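Local coordinates for synaptic vesicle membrane protein VAT-1 homolog-like (Homo sapiens, PDB 4A27) that is probably an oxidoreductase of the quinone oxidoreductase branch of the zinc-containing alcohol dehydrogenase family, its substrate not established, at residues G31-V37 with E99-V105; L62-C68 with V92-A98; M4-V8 with L319-K323. All coordinates share one frame; numbering follows the deposited sequence.

Overall arrangement
Interactions 1 and 2 lie in the GroES-like part of the chain, away from the six-stranded parallel sheet of the Rossmann-type domain. Interaction 3 packs the first strand, 4-9, against the 3-10 turn and start of helix 322-330, bringing regions near the two ends of the chain together; the sequence it spans includes interaction 1, which in turn spans interaction 2. Centres of 1 and 2, like those of 2 and 3, are about 11 Å apart, those of 1 and 3 about 18 Å. Residues 92-105 run from interaction 2 straight into interaction 1, touching strand 4-9 through Trp97 and Glu99. A late segment thus closes over the N-terminal strand and loop 92-98, building this lobe from both chain ends.

Interaction 1. Residues G31-V37 with E99-V105; sequences GELKIRV and EVVCTPV. With EDO (1,2-ethanediol), chain D.
Leu33, Val100 and Glu99, each with about 62 Å² buried by the opposite segment, mark the length of an antiparallel strand pair in the GroES-like domain. Strands 32-37 and 100-104 run at 156° to one another, joined by backbone hydrogen bonds in both directions. Leu33 makes two of these with Thr103: its N-H reaches Thr103 O and its O receives Thr103 N, each at 3.1 Å. Its branched side chain leaves on the face shared with Ile35, Val101 and Thr103, where CD2 meets Val105 CG2 at 4.1 Å, the two side chains crossing at about a right angle. A leucine suits this apolar face, with Val108 and Tyr82 packed alongside.

Val100 lies on the other face with Lys34, Arg36 and Cys102. With CG1 anti to its backbone N (chi1 -178°), that methyl leans on the methylene chain of Lys34, 3.6 Å from CG. The lysine is fully extended, so its apolar stem covers the valine while NZ travels on to a salt bridge with Glu27. Val100 CG2 lies over one face of the Arg36 guanidinium, displaced to its rim; that group is held by a salt bridge to Glu73.

At the far end Glu99 works through its backbone: its O accepts Val37 N at 2.8 Å, the donor standing 40° out of the carbonyl plane, and also a water that donates to Val37 O. The water is also hydrogen-bonded to O2 of an ethanediol, probably a crystallisation additive. The side chain of Glu99 starts away from strand 32-37, and its OE1 accepts the backbone N-H of Arg5.

The contact thus gets its cohesion from main-chain bonds. Lys34 lends its apolar stem to the interface, while polar side-chain ends tie the pair to strand 67-75 through Glu73, to Glu27, and to strand 4-9 through Arg5.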
# COMPACT_ATOMS: atom_id res chain seq x y z
N GLY A 31 26.52 23.13 -6.45
CA GLY A 31 25.80 21.85 -6.35
C GLY A 31 25.08 21.39 -7.62
O GLY A 31 24.33 20.42 -7.57
N GLU A 32 25.31 22.07 -8.75
CA GLU A 32 24.72 21.67 -10.04
C GLU A 32 25.83 21.13 -10.92
O GLU A 32 27.00 21.33 -10.62
CB GLU A 32 24.06 22.86 -10.74
CG GLU A 32 22.85 23.43 -10.00
CD GLU A 32 22.12 24.49 -10.82
OE1 GLU A 32 22.75 25.14 -11.69
OE2 GLU A 32 20.90 24.67 -10.60
N LEU A 33 25.47 20.42 -11.97
CA LEU A 33 26.42 20.24 -13.06
C LEU A 33 25.78 20.60 -14.40
O LEU A 33 24.57 20.78 -14.50
CB LEU A 33 27.08 18.85 -13.04
CG LEU A 33 26.23 17.60 -12.90
CD1 LEU A 33 25.69 17.28 -14.28
CD2 LEU A 33 27.02 16.43 -12.34
N LYS A 34 26.65 20.79 -15.39
CA LYS A 34 26.29 21.19 -16.73
C LYS A 34 26.43 19.98 -17.62
O LYS A 34 27.49 19.32 -17.62
CB LYS A 34 27.24 22.30 -17.19
CG LYS A 34 26.94 22.89 -18.55
CD LYS A 34 28.07 23.88 -18.95
CE LYS A 34 27.92 24.47 -20.35
NZ LYS A 34 28.98 25.51 -20.63
N ILE A 35 25.38 19.71 -18.40
CA ILE A 35 25.30 18.51 -19.25
C ILE A 35 25.12 18.91 -20.70
O ILE A 35 24.22 19.71 -21.04
CB ILE A 35 24.08 17.55 -18.85
CG1 ILE A 35 24.26 16.97 -17.45
CG2 ILE A 35 23.99 16.40 -19.88
CD1 ILE A 35 23.07 16.16 -16.88
N ARG A 36 25.97 18.35 -21.55
CA ARG A 36 25.88 18.50 -23.00
C ARG A 36 24.93 17.39 -23.43
O ARG A 36 25.28 16.22 -23.35
CB ARG A 36 27.28 18.34 -23.62
CG ARG A 36 27.35 18.21 -25.16
CD ARG A 36 26.91 19.46 -25.90
NE ARG A 36 27.98 20.46 -25.84
CZ ARG A 36 28.10 21.51 -26.63
NH1 ARG A 36 27.22 21.76 -27.60
NH2 ARG A 36 29.13 22.34 -26.46
N VAL A 37 23.74 17.77 -23.90
CA VAL A 37 22.63 16.85 -24.05
C VAL A 37 22.77 16.08 -25.33
O VAL A 37 23.07 16.66 -26.37
CB VAL A 37 21.29 17.60 -24.05
CG1 VAL A 37 20.07 16.66 -24.38
CG2 VAL A 37 21.12 18.28 -22.72
N GLU A 99 20.36 21.85 -26.15
CA GLU A 99 21.68 21.29 -26.32
C GLU A 99 22.46 21.20 -25.02
O GLU A 99 23.36 20.36 -24.90
CB GLU A 99 22.47 22.11 -27.37
CG GLU A 99 21.93 21.89 -28.78
CD GLU A 99 22.61 22.72 -29.87
OE1 GLU A 99 22.90 23.91 -29.65
OE2 GLU A 99 22.81 22.15 -30.97
N VAL A 100 22.17 22.09 -24.07
CA VAL A 100 22.84 22.11 -22.77
C VAL A 100 21.84 22.37 -21.64
O VAL A 100 20.87 23.14 -21.80
CB VAL A 100 23.98 23.21 -22.70
CG1 VAL A 100 24.69 23.18 -21.38
CG2 VAL A 100 25.01 23.02 -23.83
N VAL A 101 22.09 21.68 -20.52
CA VAL A 101 21.22 21.63 -19.36
C VAL A 101 22.07 21.72 -18.10
O VAL A 101 23.10 21.05 -17.98
CB VAL A 101 20.39 20.28 -19.36
CG1 VAL A 101 20.05 19.82 -17.98
CG2 VAL A 101 19.10 20.43 -20.20
N CYS A 102 21.63 22.51 -17.14
CA CYS A 102 22.19 22.50 -15.80
C CYS A 102 21.12 21.95 -14.85
O CYS A 102 19.94 22.27 -14.99
CB CYS A 102 22.65 23.90 -15.38
SG CYS A 102 24.21 24.44 -16.22
N THR A 103 21.52 21.10 -13.91
CA THR A 103 20.58 20.51 -12.95
C THR A 103 21.31 20.10 -11.65
O THR A 103 22.50 19.72 -11.70
CB THR A 103 19.83 19.26 -13.57
OG1 THR A 103 18.62 18.95 -12.84
CG2 THR A 103 20.76 18.04 -13.63
N PRO A 104 20.62 20.20 -10.49
CA PRO A 104 21.24 19.82 -9.23
C PRO A 104 21.74 18.38 -9.25
O PRO A 104 21.09 17.50 -9.80
CB PRO A 104 20.11 20.00 -8.21
CG PRO A 104 19.22 21.03 -8.79
CD PRO A 104 19.27 20.79 -10.29
N VAL A 105 22.91 18.15 -8.67
CA VAL A 105 23.59 16.88 -8.75
C VAL A 105 22.75 15.70 -8.17
O VAL A 105 22.97 14.55 -8.56
CB VAL A 105 24.97 16.94 -8.02
CG1 VAL A 105 24.75 16.98 -6.49
CG2 VAL A 105 25.87 15.78 -8.42
C1 EDO D . 26.23 17.81 -30.65
O1 EDO D . 26.12 17.19 -29.35
C2 EDO D . 25.22 18.95 -30.84
O2 EDO D . 25.28 19.87 -29.72
O HOH W 1 23.79 19.11 -27.32

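Interaction 2. Residues L62-C68 with V92-A98; sequences LVPGFEC and VNYNAWA
The ring of Phe66 drives its edge into the face of Tyr94, in a T-shaped (edge-to-face) pair with centroids 4.8 Å apart and planes inclined at 58°. Phe66 CE1 stands over the centre of the tyrosine ring, and CZ comes within 3.7 Å of Tyr94 CE1. Although both side chains start off away from the opposite segment, chi1 near -60° in each lays them side by side, pointing the same way. Val92 O fits against the edge of the phenylalanine ring, and Leu62 CD1 meets Tyr94 CD1 obliquely, on the opposite side of the tyrosine ring plane from Phe66.

Trp97 offers a flat surface: one face of its indole lies on the Pro64-Gly65 backbone. The proline ring packs on the six-membered ring, its CB 3.9 Å from the centroid, and Gly65 CA on the five-membered ring at 3.7 Å from its centroid. Both are CH-pi contacts. Glycine fits because a side chain here would run into the indole; its backbone conformation is also one that other residues tolerate poorly.

These parts belong to the GroES-like domain, where the segment leading into strand 67-75 lies against the loop between strands 87-91 and 100-104. Without a regular strand pair, four backbone bonds join them; Trp97 N to Pro64 O, 3.0 Å, lies in the carbonyl plane, whereas Ala96 N approaches Gly65 O from above its carbonyl plane. The small methyl of Ala96 pushes against the Gly65 carbonyl, CB to O being 3.2 Å, and touches Cys68 CB.

Val63 fits between the Asn95 side chain and Trp97 O. Its O accepts Asn95 N at 2.9 Å; its CB sits 3.4 Å from Asn95 OD1, the two side chains crossing at about a right angle, while its CG1 tucks beside Trp97 O. A water joins the buried indole NE1 to Glu67 O, accepting from the first and donating to the second.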
# COMPACT_ATOMS: atom_id res chain seq x y z
N LEU A 62 8.91 28.98 -22.43
CA LEU A 62 9.61 28.01 -21.60
C LEU A 62 10.18 26.89 -22.45
O LEU A 62 9.70 26.62 -23.54
CB LEU A 62 8.70 27.45 -20.52
CG LEU A 62 7.50 26.55 -20.85
CD1 LEU A 62 7.91 25.12 -21.03
CD2 LEU A 62 6.51 26.65 -19.70
N VAL A 63 11.24 26.28 -21.95
CA VAL A 63 11.84 25.14 -22.62
C VAL A 63 11.23 23.90 -21.91
O VAL A 63 11.34 23.76 -20.68
CB VAL A 63 13.38 25.20 -22.53
CG1 VAL A 63 14.04 23.95 -23.23
CG2 VAL A 63 13.93 26.55 -23.12
N PRO A 64 10.49 23.06 -22.64
CA PRO A 64 9.93 21.84 -22.01
C PRO A 64 10.94 20.71 -21.79
O PRO A 64 12.11 20.83 -22.19
CB PRO A 64 8.91 21.34 -23.03
CG PRO A 64 8.86 22.37 -24.11
CD PRO A 64 10.13 23.12 -24.07
N GLY A 65 10.47 19.65 -21.13
CA GLY A 65 11.18 18.38 -21.00
C GLY A 65 11.77 18.17 -19.63
O GLY A 65 12.33 19.11 -19.02
N PHE A 66 11.70 16.93 -19.16
CA PHE A 66 12.08 16.56 -17.78
C PHE A 66 13.19 15.51 -17.66
O PHE A 66 13.62 15.18 -16.56
CB PHE A 66 10.85 16.04 -17.06
CG PHE A 66 9.77 17.06 -16.93
CD1 PHE A 66 9.88 18.09 -16.01
CD2 PHE A 66 8.68 17.02 -17.75
CE1 PHE A 66 8.90 19.06 -15.92
CE2 PHE A 66 7.69 17.97 -17.65
CZ PHE A 66 7.81 19.00 -16.73
N GLU A 67 13.63 14.97 -18.79
CA GLU A 67 14.45 13.73 -18.78
C GLU A 67 15.40 13.85 -19.92
O GLU A 67 14.98 14.13 -21.02
CB GLU A 67 13.50 12.56 -18.98
CG GLU A 67 14.09 11.20 -19.20
CD GLU A 67 12.97 10.17 -19.40
OE1 GLU A 67 11.94 10.47 -20.06
OE2 GLU A 67 13.13 9.09 -18.84
N CYS A 68 16.69 13.65 -19.67
CA CYS A 68 17.67 13.73 -20.71
C CYS A 68 18.86 12.84 -20.37
O CYS A 68 18.97 12.32 -19.25
CB CYS A 68 18.13 15.18 -20.89
SG CYS A 68 19.18 15.79 -19.50
N VAL A 92 15.30 16.81 -14.88
CA VAL A 92 15.48 18.23 -14.83
C VAL A 92 14.11 18.86 -14.83
O VAL A 92 13.19 18.34 -15.46
CB VAL A 92 16.42 18.73 -15.98
CG1 VAL A 92 15.87 18.39 -17.30
CG2 VAL A 92 16.64 20.24 -15.87
N ASN A 93 13.95 19.90 -14.01
CA ASN A 93 12.64 20.50 -13.81
C ASN A 93 12.43 21.46 -14.95
O ASN A 93 12.66 22.66 -14.82
CB ASN A 93 12.56 21.18 -12.42
CG ASN A 93 11.13 21.54 -12.01
OD1 ASN A 93 10.16 21.25 -12.70
ND2 ASN A 93 11.01 22.16 -10.85
N TYR A 94 11.98 20.93 -16.08
CA TYR A 94 11.87 21.68 -17.35
C TYR A 94 13.26 21.88 -17.89
O TYR A 94 14.25 21.51 -17.24
CB TYR A 94 11.17 23.05 -17.19
CG TYR A 94 9.73 22.94 -16.84
CD1 TYR A 94 8.77 22.76 -17.83
CD2 TYR A 94 9.31 22.98 -15.53
CE1 TYR A 94 7.42 22.62 -17.52
CE2 TYR A 94 7.97 22.83 -15.20
CZ TYR A 94 7.03 22.65 -16.20
OH TYR A 94 5.69 22.53 -15.85
N ASN A 95 13.32 22.43 -19.09
CA ASN A 95 14.61 22.81 -19.72
C ASN A 95 15.45 21.67 -20.29
O ASN A 95 16.56 21.90 -20.74
CB ASN A 95 15.49 23.65 -18.79
CG ASN A 95 14.86 24.99 -18.47
OD1 ASN A 95 14.60 25.77 -19.36
ND2 ASN A 95 14.60 25.24 -17.21
N ALA A 96 14.89 20.47 -20.36
CA ALA A 96 15.62 19.35 -20.92
C ALA A 96 15.76 19.40 -22.44
O ALA A 96 16.74 18.89 -22.96
CB ALA A 96 14.98 18.03 -20.50
N TRP A 97 14.81 20.00 -23.17
CA TRP A 97 14.87 20.01 -24.63
C TRP A 97 15.79 21.09 -25.23
O TRP A 97 15.34 21.95 -25.98
CB TRP A 97 13.48 20.12 -25.26
CG TRP A 97 12.57 18.98 -24.90
CD1 TRP A 97 12.92 17.83 -24.24
CD2 TRP A 97 11.20 18.83 -25.27
NE1 TRP A 97 11.83 17.00 -24.14
CE2 TRP A 97 10.76 17.59 -24.74
CE3 TRP A 97 10.27 19.65 -25.93
CZ2 TRP A 97 9.44 17.13 -24.88
CZ3 TRP A 97 8.98 19.21 -26.07
CH2 TRP A 97 8.57 17.95 -25.54
N ALA A 98 17.07 20.98 -24.94
CA ALA A 98 18.08 21.95 -25.34
C ALA A 98 19.42 21.23 -25.46
O ALA A 98 19.58 20.10 -24.95
CB ALA A 98 18.17 23.10 -24.33
O HOH W 2 12.90 15.36 -21.94

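Interaction 3. Residues M4-V8 with L319-K323; sequences MRAVV and LEEVK
Segment 4-8, on strand 4-9, faces the short 3-10 turn and first helical residues of 319-323 without backbone pairing, the nearest CA atoms, those of Val7 and Leu319, lying 7.3 Å apart. Side chains therefore bridge the gap. Arg5 and Val7, two apart on the strand, both start toward the other segment, as alternate residues of an extended chain should.

Val7 supplies the apolar half. Its CG2 is the single methyl that touches both partners: Leu319 CD2 and Val322 CG2 each lie 4.1 Å from it. Branched aliphatic residues suit this spot, since short stems from the strand, the 3-10 turn and the helix can meet in a buried patch. Trp97 adds to it, packing on Val322, and also takes the Val7 N-H on its carbonyl oxygen.

Arg5 reaches out beside this patch. Its chain bends at chi3 and brings NH1 to Glu320 OE2 in a salt bridge of 3.1 Å, with a nearly straight N-H...O angle of 174°. The oxygen lies in the guanidinium plane, but the arginine meets it from above the carboxylate plane, with the two groups turned 43° apart; this is a single-bonded rather than bidentate salt bridge. Glu320 itself starts away from the strand and folds back at chi2, 80°, to carry its carboxylate across. Over one guanidinium face lies Leu319 CD1, 4.3 Å from NH2, lending the ion pair an apolar flank.

Together these side chains join the N-terminal strand, which pairs with strand 18-23, to the entry of helix 322-330. The charge pair lies at the exposed edge, where Glu320 meets solvent, and is probably a weaker tie for that reason; on the inner side the buried Val7, Leu319 and Val322 supply apolar packing that needs no such charge.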
# COMPACT_ATOMS: atom_id res chain seq x y z
N MET A 4 22.86 28.47 -27.46
CA MET A 4 22.56 27.06 -27.75
C MET A 4 21.20 27.00 -28.43
O MET A 4 20.44 27.95 -28.30
CB MET A 4 22.51 26.24 -26.46
CG MET A 4 21.51 26.77 -25.41
SD MET A 4 21.22 25.56 -24.10
CE MET A 4 19.65 26.02 -23.29
N ARG A 5 20.90 25.90 -29.13
CA ARG A 5 19.55 25.67 -29.70
C ARG A 5 18.69 24.97 -28.69
O ARG A 5 19.17 24.16 -27.89
CB ARG A 5 19.58 24.80 -30.96
CG ARG A 5 20.47 25.34 -32.09
CD ARG A 5 19.93 24.92 -33.47
NE ARG A 5 19.96 23.48 -33.68
CZ ARG A 5 19.16 22.82 -34.52
NH1 ARG A 5 18.23 23.44 -35.25
NH2 ARG A 5 19.30 21.50 -34.64
N ALA A 6 17.40 25.30 -28.68
CA ALA A 6 16.47 24.74 -27.77
C ALA A 6 15.07 24.76 -28.39
O ALA A 6 14.84 25.45 -29.38
CB ALA A 6 16.48 25.52 -26.46
N VAL A 7 14.19 23.91 -27.86
CA VAL A 7 12.78 23.94 -28.23
C VAL A 7 12.14 24.89 -27.22
O VAL A 7 12.38 24.78 -26.02
CB VAL A 7 12.10 22.57 -28.16
CG1 VAL A 7 10.60 22.71 -28.46
CG2 VAL A 7 12.76 21.58 -29.12
N VAL A 8 11.38 25.86 -27.72
CA VAL A 8 10.65 26.79 -26.89
C VAL A 8 9.15 26.58 -27.10
O VAL A 8 8.69 26.36 -28.24
CB VAL A 8 11.01 28.26 -27.22
CG1 VAL A 8 10.48 29.17 -26.09
CG2 VAL A 8 12.49 28.41 -27.37
N LEU A 319 15.26 17.25 -33.36
CA LEU A 319 14.68 18.37 -32.60
C LEU A 319 13.58 19.09 -33.38
O LEU A 319 12.61 19.57 -32.80
CB LEU A 319 15.74 19.39 -32.19
CG LEU A 319 16.65 19.16 -30.99
CD1 LEU A 319 17.47 20.39 -30.89
CD2 LEU A 319 15.87 18.95 -29.68
N GLU A 320 13.75 19.17 -34.70
CA GLU A 320 12.75 19.78 -35.59
C GLU A 320 11.46 18.98 -35.65
O GLU A 320 10.45 19.47 -36.16
CB GLU A 320 13.29 19.89 -37.03
CG GLU A 320 14.27 21.04 -37.32
CD GLU A 320 15.70 20.77 -36.89
OE1 GLU A 320 15.99 19.69 -36.32
OE2 GLU A 320 16.55 21.67 -37.09
N GLU A 321 11.49 17.72 -35.20
CA GLU A 321 10.36 16.80 -35.40
C GLU A 321 9.52 16.58 -34.13
O GLU A 321 8.75 15.63 -34.06
CB GLU A 321 10.86 15.46 -35.96
CG GLU A 321 11.39 15.52 -37.42
CD GLU A 321 12.28 14.33 -37.83
OE1 GLU A 321 12.81 13.59 -36.95
OE2 GLU A 321 12.47 14.15 -39.07
N VAL A 322 9.67 17.46 -33.14
CA VAL A 322 8.98 17.29 -31.85
C VAL A 322 7.44 17.28 -31.97
O VAL A 322 6.76 16.55 -31.24
CB VAL A 322 9.47 18.32 -30.79
CG1 VAL A 322 8.84 18.04 -29.43
CG2 VAL A 322 10.94 18.23 -30.64
N LYS A 323 6.89 18.06 -32.89
CA LYS A 323 5.44 18.09 -33.14
C LYS A 323 4.96 16.73 -33.58
O LYS A 323 3.98 16.19 -33.06
CB LYS A 323 5.08 19.14 -34.21
CG LYS A 323 5.23 20.60 -33.77
CD LYS A 323 4.76 21.59 -34.88